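Local coordinates for protein PadR family transcriptional regulator (Streptococcus pneumoniae, PDB 5ZQH) that probably binds DNA through a winged helix-turn-helix domain and regulates transcription as a dimeric member of the PadR family, at residues L14-Q19 against Q29-A34; D60-P65 against R70-L75. One frame throughout, in Å; residues are numbered along the deposited sequence.

Contact 1: L14-Q19 against Q29-A34; sequences LDMIGQ and QTLREA
M16 spans the gap between the two helices almost single-handedly, its thioether running out to meet T30 and L31 on the far side. Its CG lies anti to the carbonyl carbon (chi1 -76°), and from there the chain is extended, which carries sulfur and terminal methyl out toward a helix whose axis passes 11.4 Å away. The ends of M16 and T30 meet head-on, M16 SD 3.8 Å from T30 CG2. The threonine offers its methyl to the sulfur, while its OG1 is hydrogen-bonded to E26 O. L31 comes in at a slant, and its CD1 lies 3.7 Å from M16 SD. Helices 3-19 and 24-34 belong to the winged helix-turn-helix domain expected of a PadR protein, and their short segments run at 115° to each other. M16 CE goes furthest, 3.7 Å from T30 O and 4.1 Å from A34 CB. R22 and L27 also pack on M16, and I100 of the second subunit touches both M16 and A34. Within 14-19, Q19 NE2 donates to D15 OD2 (2.9 Å, bent to 137°) from above the carboxylate plane, and makes a weak hydrogen bond to O of that same I100.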
ATOM      1  N   LEU A  14      -1.074 -13.425   2.628  1.00  6.10           N
ATOM      2  CA  LEU A  14      -2.384 -14.012   2.338  1.00  6.17           C
ATOM      3  C   LEU A  14      -2.389 -14.902   1.085  1.00  6.20           C
ATOM      4  O   LEU A  14      -2.931 -16.014   1.120  1.00  6.20           O
ATOM      5  CB  LEU A  14      -3.438 -12.901   2.226  1.00  6.18           C
ATOM      6  CG  LEU A  14      -4.624 -12.735   3.195  1.00  6.20           C
ATOM      7  CD1 LEU A  14      -4.486 -13.447   4.537  1.00  6.18           C
ATOM      8  CD2 LEU A  14      -4.943 -11.256   3.384  1.00  6.19           C
ATOM      9  N   ASP A  15      -1.770 -14.418   0.003  1.00  6.25           N
ATOM     10  CA  ASP A  15      -1.646 -15.170  -1.255  1.00  6.31           C
ATOM     11  C   ASP A  15      -0.824 -16.450  -1.096  1.00  6.37           C
ATOM     12  O   ASP A  15      -1.238 -17.509  -1.572  1.00  6.39           O
ATOM     13  CB  ASP A  15      -1.069 -14.285  -2.369  1.00  6.28           C
ATOM     14  CG  ASP A  15      -1.207 -14.908  -3.758  1.00  6.27           C
ATOM     15  OD1 ASP A  15      -2.351 -15.119  -4.220  1.00  6.25           O
ATOM     16  OD2 ASP A  15      -0.164 -15.170  -4.393  1.00  6.25           O
ATOM     17  N   MET A  16       0.322 -16.341  -0.418  1.00  6.45           N
ATOM     18  CA  MET A  16       1.211 -17.476  -0.141  1.00  6.55           C
ATOM     19  C   MET A  16       0.534 -18.595   0.648  1.00  6.61           C
ATOM     20  O   MET A  16       0.730 -19.771   0.339  1.00  6.62           O
ATOM     21  CB  MET A  16       2.479 -17.015   0.577  1.00  6.54           C
ATOM     22  CG  MET A  16       3.480 -16.322  -0.326  1.00  6.54           C
ATOM     23  SD  MET A  16       4.854 -15.644   0.615  1.00  6.56           S
ATOM     24  CE  MET A  16       5.820 -14.916  -0.709  1.00  6.56           C
ATOM     25  N   ILE A  17      -0.261 -18.209   1.649  1.00  6.70           N
ATOM     26  CA  ILE A  17      -1.077 -19.122   2.465  1.00  6.81           C
ATOM     27  C   ILE A  17      -2.176 -19.794   1.622  1.00  6.89           C
ATOM     28  O   ILE A  17      -2.515 -20.960   1.850  1.00  6.90           O
ATOM     29  CB  ILE A  17      -1.644 -18.384   3.709  1.00  6.81           C
ATOM     30  CG1 ILE A  17      -0.537 -18.162   4.743  1.00  6.81           C
ATOM     31  CG2 ILE A  17      -2.796 -19.135   4.360  1.00  6.81           C
ATOM     32  CD1 ILE A  17      -0.788 -17.001   5.689  1.00  6.83           C
ATOM     33  N   GLY A  18      -2.705 -19.056   0.646  1.00  7.01           N
ATOM     34  CA  GLY A  18      -3.658 -19.586  -0.339  1.00  7.15           C
ATOM     35  C   GLY A  18      -3.101 -20.637  -1.287  1.00  7.21           C
ATOM     36  O   GLY A  18      -3.763 -21.650  -1.540  1.00  7.20           O
ATOM     37  N   GLN A  19      -1.894 -20.390  -1.810  1.00  7.32           N
ATOM     38  CA  GLN A  19      -1.201 -21.315  -2.721  1.00  7.43           C
ATOM     39  C   GLN A  19      -0.890 -22.640  -2.031  1.00  7.49           C
ATOM     40  O   GLN A  19      -1.198 -23.714  -2.554  1.00  7.48           O
ATOM     41  CB  GLN A  19       0.121 -20.719  -3.215  1.00  7.48           C
ATOM     42  CG  GLN A  19       0.039 -19.417  -4.001  1.00  7.55           C
ATOM     43  CD  GLN A  19       1.415 -18.795  -4.239  1.00  7.62           C
ATOM     44  OE1 GLN A  19       2.453 -19.456  -4.058  1.00  7.66           O
ATOM     45  NE2 GLN A  19       1.431 -17.524  -4.646  1.00  7.60           N
ATOM     46  N   GLN A  29      10.737 -17.544   5.059  1.00  9.22           N
ATOM     47  CA  GLN A  29      11.724 -17.986   4.058  1.00  9.39           C
ATOM     48  C   GLN A  29      11.228 -17.838   2.627  1.00  9.53           C
ATOM     49  O   GLN A  29      12.004 -17.480   1.742  1.00  9.58           O
ATOM     50  CB  GLN A  29      12.193 -19.421   4.327  1.00  9.40           C
ATOM     51  CG  GLN A  29      12.902 -19.633   5.668  1.00  9.45           C
ATOM     52  CD  GLN A  29      14.230 -18.897   5.796  1.00  9.47           C
ATOM     53  OE1 GLN A  29      14.853 -18.513   4.806  1.00  9.51           O
ATOM     54  NE2 GLN A  29      14.671 -18.709   7.026  1.00  9.52           N
ATOM     55  N   THR A  30       9.939 -18.103   2.415  1.00  9.71           N
ATOM     56  CA  THR A  30       9.270 -17.887   1.123  1.00  9.92           C
ATOM     57  C   THR A  30       9.226 -16.395   0.775  1.00 10.06           C
ATOM     58  O   THR A  30       9.363 -16.022  -0.387  1.00 10.08           O
ATOM     59  CB  THR A  30       7.850 -18.503   1.126  1.00  9.93           C
ATOM     60  OG1 THR A  30       7.929 -19.860   1.577  1.00  9.96           O
ATOM     61  CG2 THR A  30       7.220 -18.499  -0.267  1.00  9.95           C
ATOM     62  N   LEU A  31       9.068 -15.561   1.803  1.00 10.29           N
ATOM     63  CA  LEU A  31       9.018 -14.104   1.681  1.00 10.53           C
ATOM     64  C   LEU A  31      10.400 -13.546   1.301  1.00 10.71           C
ATOM     65  O   LEU A  31      10.506 -12.714   0.391  1.00 10.81           O
ATOM     66  CB  LEU A  31       8.509 -13.502   2.999  1.00 10.47           C
ATOM     67  CG  LEU A  31       7.374 -12.483   3.178  1.00 10.50           C
ATOM     68  CD1 LEU A  31       6.257 -12.524   2.143  1.00 10.51           C
ATOM     69  CD2 LEU A  31       6.786 -12.679   4.563  1.00 10.49           C
ATOM     70  N   ARG A  32      11.443 -14.024   1.981  1.00 10.89           N
ATOM     71  CA  ARG A  32      12.832 -13.666   1.665  1.00 11.14           C
ATOM     72  C   ARG A  32      13.200 -14.023   0.217  1.00 11.27           C
ATOM     73  O   ARG A  32      13.769 -13.194  -0.501  1.00 11.24           O
ATOM     74  CB  ARG A  32      13.813 -14.322   2.649  1.00 11.21           C
ATOM     75  CG  ARG A  32      13.770 -13.779   4.073  1.00 11.27           C
ATOM     76  CD  ARG A  32      14.981 -14.231   4.875  1.00 11.33           C
ATOM     77  NE  ARG A  32      14.690 -14.395   6.305  1.00 11.45           N
ATOM     78  CZ  ARG A  32      14.723 -13.424   7.223  1.00 11.50           C
ATOM     79  NH1 ARG A  32      15.028 -12.168   6.895  1.00 11.55           N
ATOM     80  NH2 ARG A  32      14.440 -13.710   8.487  1.00 11.50           N
ATOM     81  N   GLU A  33      12.832 -15.239  -0.199  1.00 11.47           N
ATOM     82  CA  GLU A  33      13.069 -15.756  -1.556  1.00 11.67           C
ATOM     83  C   GLU A  33      12.307 -15.022  -2.667  1.00 11.80           C
ATOM     84  O   GLU A  33      12.670 -15.132  -3.850  1.00 11.76           O
ATOM     85  CB  GLU A  33      12.735 -17.248  -1.620  1.00 11.74           C
ATOM     86  CG  GLU A  33      13.921 -18.173  -1.401  1.00 11.79           C
ATOM     87  CD  GLU A  33      13.521 -19.639  -1.339  1.00 11.91           C
ATOM     88  OE1 GLU A  33      12.671 -20.064  -2.155  1.00 11.93           O
ATOM     89  OE2 GLU A  33      14.052 -20.373  -0.466  1.00 11.92           O
ATOM     90  N   ALA A  34      11.254 -14.299  -2.278  1.00 11.92           N
ATOM     91  CA  ALA A  34      10.458 -13.476  -3.193  1.00 12.04           C
ATOM     92  C   ALA A  34      11.050 -12.073  -3.362  1.00 12.17           C
ATOM     93  O   ALA A  34      10.681 -11.345  -4.294  1.00 12.13           O
ATOM     94  CB  ALA A  34       9.016 -13.397  -2.717  1.00 12.01           C
TER

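Contact 2: D60-P65 against R70-L75; sequences DMRPSP and RKYFSL
The beta hairpin of strands 57-63 and 69-75, the wing of the winged helix-turn-helix domain, shows how backbone pairing can set up a stack between side chains. D60 pairs with Y72, and R62 with R70, as antiparallel hydrogen-bonded pairs; between them M61 faces K71 as a non-hydrogen-bonded pair. The R62 N to R70 O bond is nearly straight (171°), whereas Y72 N reaches D60 O at 2.9 Å along a more bent path. D60, R62, R70 and Y72 direct their side chains to one face of the sheet. There the R62 guanidinium lies flat over the Y72 ring, its CZ 3.7 Å from the ring centroid and the planes only 8° apart, a cation-pi stack. With chi1 at 69°, R62 CG is tucked between N and C of its own backbone, and the extended chain then leads across the ring; CG itself touches Y72 CD1 at 3.4 Å. A salt bridge from R62 NE to E21 further fixes the guanidinium, and Y23 meets Y72 edge-to-face. At the far end of the ring, Y72 OH lies 3.4 Å from S64 CA, where the chain leaves the strand. A water joins D60 OD2, Y72 O and S74 OG, while D60 OD1 forms a salt bridge with R58. On the face of M61 and K71, the bent methionine chain folds over the neighbouring strand, bringing M61 SD to 3.7 Å from K71 CB. The diagonal R62-Y72 stack is a feature of this protein; the two-stranded hairpin carrying it is the wing of the winged-helix fold.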
ATOM      1  N   ASP A  60      -3.486 -24.582  12.578  1.00 15.12           N
ATOM      2  CA  ASP A  60      -3.719 -25.944  13.076  1.00 15.43           C
ATOM      3  C   ASP A  60      -2.403 -26.714  13.176  1.00 15.63           C
ATOM      4  O   ASP A  60      -1.539 -26.601  12.299  1.00 15.71           O
ATOM      5  CB  ASP A  60      -4.711 -26.699  12.177  1.00 15.45           C
ATOM      6  CG  ASP A  60      -6.083 -26.037  12.124  1.00 15.45           C
ATOM      7  OD1 ASP A  60      -6.816 -26.054  13.137  1.00 15.52           O
ATOM      8  OD2 ASP A  60      -6.434 -25.500  11.060  1.00 15.50           O
ATOM      9  N   MET A  61      -2.258 -27.487  14.251  1.00 15.92           N
ATOM     10  CA  MET A  61      -1.034 -28.243  14.521  1.00 16.16           C
ATOM     11  C   MET A  61      -1.006 -29.553  13.734  1.00 16.29           C
ATOM     12  O   MET A  61      -1.926 -30.367  13.848  1.00 16.30           O
ATOM     13  CB  MET A  61      -0.894 -28.529  16.023  1.00 16.23           C
ATOM     14  CG  MET A  61      -0.717 -27.304  16.916  1.00 16.29           C
ATOM     15  SD  MET A  61       0.736 -26.274  16.603  1.00 16.42           S
ATOM     16  CE  MET A  61       2.082 -27.456  16.696  1.00 16.31           C
ATOM     17  N   ARG A  62       0.045 -29.731  12.929  1.00 16.48           N
ATOM     18  CA  ARG A  62       0.279 -30.965  12.153  1.00 16.64           C
ATOM     19  C   ARG A  62       1.780 -31.195  11.831  1.00 16.69           C
ATOM     20  O   ARG A  62       2.568 -30.240  11.909  1.00 16.70           O
ATOM     21  CB  ARG A  62      -0.629 -31.034  10.900  1.00 16.72           C
ATOM     22  CG  ARG A  62      -0.363 -30.043   9.779  1.00 16.88           C
ATOM     23  CD  ARG A  62      -1.018 -30.536   8.495  1.00 17.11           C
ATOM     24  NE  ARG A  62      -0.977 -29.577   7.386  1.00 17.29           N
ATOM     25  CZ  ARG A  62      -0.034 -29.528   6.440  1.00 17.45           C
ATOM     26  NH1 ARG A  62       0.998 -30.369   6.446  1.00 17.49           N
ATOM     27  NH2 ARG A  62      -0.117 -28.623   5.474  1.00 17.50           N
ATOM     28  N   PRO A  63       2.181 -32.453  11.487  1.00 16.73           N
ATOM     29  CA  PRO A  63       3.620 -32.737  11.333  1.00 16.80           C
ATOM     30  C   PRO A  63       4.286 -32.136  10.094  1.00 16.86           C
ATOM     31  O   PRO A  63       3.845 -32.384   8.965  1.00 16.99           O
ATOM     32  CB  PRO A  63       3.684 -34.279  11.290  1.00 16.80           C
ATOM     33  CG  PRO A  63       2.362 -34.754  11.789  1.00 16.74           C
ATOM     34  CD  PRO A  63       1.389 -33.695  11.364  1.00 16.77           C
ATOM     35  N   SER A  64       5.352 -31.366  10.325  1.00 16.85           N
ATOM     36  CA  SER A  64       6.221 -30.837   9.265  1.00 16.89           C
ATOM     37  C   SER A  64       7.007 -31.978   8.559  1.00 16.85           C
ATOM     38  O   SER A  64       7.001 -33.115   9.058  1.00 16.91           O
ATOM     39  CB  SER A  64       7.149 -29.747   9.834  1.00 16.92           C
ATOM     40  OG  SER A  64       8.092 -30.283  10.742  1.00 17.01           O
ATOM     41  N   PRO A  65       7.673 -31.695   7.400  1.00 16.69           N
ATOM     42  CA  PRO A  65       8.253 -32.809   6.625  1.00 16.55           C
ATOM     43  C   PRO A  65       9.386 -33.575   7.324  1.00 16.43           C
ATOM     44  O   PRO A  65       9.716 -34.684   6.902  1.00 16.41           O
ATOM     45  CB  PRO A  65       8.774 -32.126   5.347  1.00 16.57           C
ATOM     46  CG  PRO A  65       8.068 -30.812   5.285  1.00 16.51           C
ATOM     47  CD  PRO A  65       7.924 -30.407   6.721  1.00 16.60           C
ATOM     48  N   ARG A  70       4.163 -28.458  13.666  1.00 13.66           N
ATOM     49  CA  ARG A  70       4.199 -27.018  13.469  1.00 13.39           C
ATOM     50  C   ARG A  70       2.776 -26.510  13.261  1.00 13.14           C
ATOM     51  O   ARG A  70       1.889 -27.281  12.888  1.00 13.13           O
ATOM     52  CB  ARG A  70       5.096 -26.662  12.273  1.00 13.52           C
ATOM     53  CG  ARG A  70       6.596 -26.893  12.478  1.00 13.69           C
ATOM     54  CD  ARG A  70       7.254 -25.785  13.298  1.00 13.80           C
ATOM     55  NE  ARG A  70       8.554 -26.186  13.831  1.00 13.93           N
ATOM     56  CZ  ARG A  70       8.738 -26.862  14.967  1.00 14.07           C
ATOM     57  NH1 ARG A  70       7.705 -27.232  15.719  1.00 14.16           N
ATOM     58  NH2 ARG A  70       9.964 -27.179  15.360  1.00 14.12           N
ATOM     59  N   LYS A  71       2.565 -25.224  13.527  1.00 12.87           N
ATOM     60  CA  LYS A  71       1.269 -24.586  13.325  1.00 12.64           C
ATOM     61  C   LYS A  71       1.132 -24.095  11.880  1.00 12.48           C
ATOM     62  O   LYS A  71       1.645 -23.035  11.528  1.00 12.31           O
ATOM     63  CB  LYS A  71       1.072 -23.435  14.318  1.00 12.65           C
ATOM     64  CG  LYS A  71      -0.369 -22.965  14.432  1.00 12.68           C
ATOM     65  CD  LYS A  71      -0.465 -21.545  14.969  1.00 12.71           C
ATOM     66  CE  LYS A  71      -0.835 -21.517  16.440  1.00 12.72           C
ATOM     67  NZ  LYS A  71      -1.467 -20.208  16.763  1.00 12.77           N
ATOM     68  N   TYR A  72       0.431 -24.880  11.059  1.00 12.36           N
ATOM     69  CA  TYR A  72       0.200 -24.542   9.656  1.00 12.23           C
ATOM     70  C   TYR A  72      -0.971 -23.578   9.489  1.00 12.09           C
ATOM     71  O   TYR A  72      -2.058 -23.801  10.023  1.00 12.07           O
ATOM     72  CB  TYR A  72      -0.042 -25.805   8.827  1.00 12.32           C
ATOM     73  CG  TYR A  72       1.210 -26.532   8.410  1.00 12.36           C
ATOM     74  CD1 TYR A  72       1.781 -27.510   9.233  1.00 12.43           C
ATOM     75  CD2 TYR A  72       1.825 -26.258   7.186  1.00 12.38           C
ATOM     76  CE1 TYR A  72       2.926 -28.199   8.851  1.00 12.46           C
ATOM     77  CE2 TYR A  72       2.976 -26.932   6.795  1.00 12.44           C
ATOM     78  CZ  TYR A  72       3.520 -27.904   7.632  1.00 12.46           C
ATOM     79  OH  TYR A  72       4.660 -28.576   7.253  1.00 12.58           O
ATOM     80  N   PHE A  73      -0.730 -22.505   8.743  1.00 11.93           N
ATOM     81  CA  PHE A  73      -1.755 -21.519   8.440  1.00 11.88           C
ATOM     82  C   PHE A  73      -2.394 -21.788   7.079  1.00 11.86           C
ATOM     83  O   PHE A  73      -1.695 -21.998   6.084  1.00 11.87           O
ATOM     84  CB  PHE A  73      -1.183 -20.097   8.499  1.00 11.80           C
ATOM     85  CG  PHE A  73      -0.637 -19.715   9.845  1.00 11.77           C
ATOM     86  CD1 PHE A  73      -1.498 -19.388  10.904  1.00 11.74           C
ATOM     87  CD2 PHE A  73       0.745 -19.678  10.067  1.00 11.69           C
ATOM     88  CE1 PHE A  73      -0.994 -19.037  12.149  1.00 11.68           C
ATOM     89  CE2 PHE A  73       1.250 -19.325  11.314  1.00 11.65           C
ATOM     90  CZ  PHE A  73       0.382 -19.004  12.353  1.00 11.64           C
ATOM     91  N   SER A  74      -3.725 -21.805   7.065  1.00 11.85           N
ATOM     92  CA  SER A  74      -4.532 -21.934   5.842  1.00 11.83           C
ATOM     93  C   SER A  74      -5.632 -20.867   5.833  1.00 11.77           C
ATOM     94  O   SER A  74      -6.056 -20.398   6.900  1.00 11.92           O
ATOM     95  CB  SER A  74      -5.145 -23.330   5.747  1.00 11.81           C
ATOM     96  OG  SER A  74      -5.908 -23.616   6.905  1.00 11.83           O
ATOM     97  N   LEU A  75      -6.092 -20.491   4.640  1.00 11.57           N
ATOM     98  CA  LEU A  75      -7.114 -19.451   4.495  1.00 11.43           C
ATOM     99  C   LEU A  75      -8.510 -19.868   4.970  1.00 11.32           C
ATOM    100  O   LEU A  75      -8.964 -20.984   4.718  1.00 11.26           O
ATOM    101  CB  LEU A  75      -7.188 -18.952   3.045  1.00 11.45           C
ATOM    102  CG  LEU A  75      -6.068 -18.104   2.433  1.00 11.42           C
ATOM    103  CD1 LEU A  75      -6.436 -17.785   0.996  1.00 11.38           C
ATOM    104  CD2 LEU A  75      -5.807 -16.812   3.198  1.00 11.41           C
TER
HETATM  105  O   HOH W   1      -4.580 -24.723   8.959  1.00 15.47           O

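Contacts 1 and 2 follow one another along the chain, joining helices first and wing strands second, with their centres about 15 Å apart. They nevertheless meet directly at the end of helix 3-19. I17 CG2 packs 3.5 Å from F73 O, and G18 CA lies 3.6 Å from L75 CD1, so I17 and G18, which do not touch 29-34, rest against strand 69-75. Helix 3-19 therefore serves both: M16 meets 29-34, while I17 touches both L27 of helix 24-34 and the wing strand. L48 of helix 45-53 touches both I17 and F73, linking the two contacts through a third helix. The second subunit reaches contact 1 but leaves contact 2 untouched.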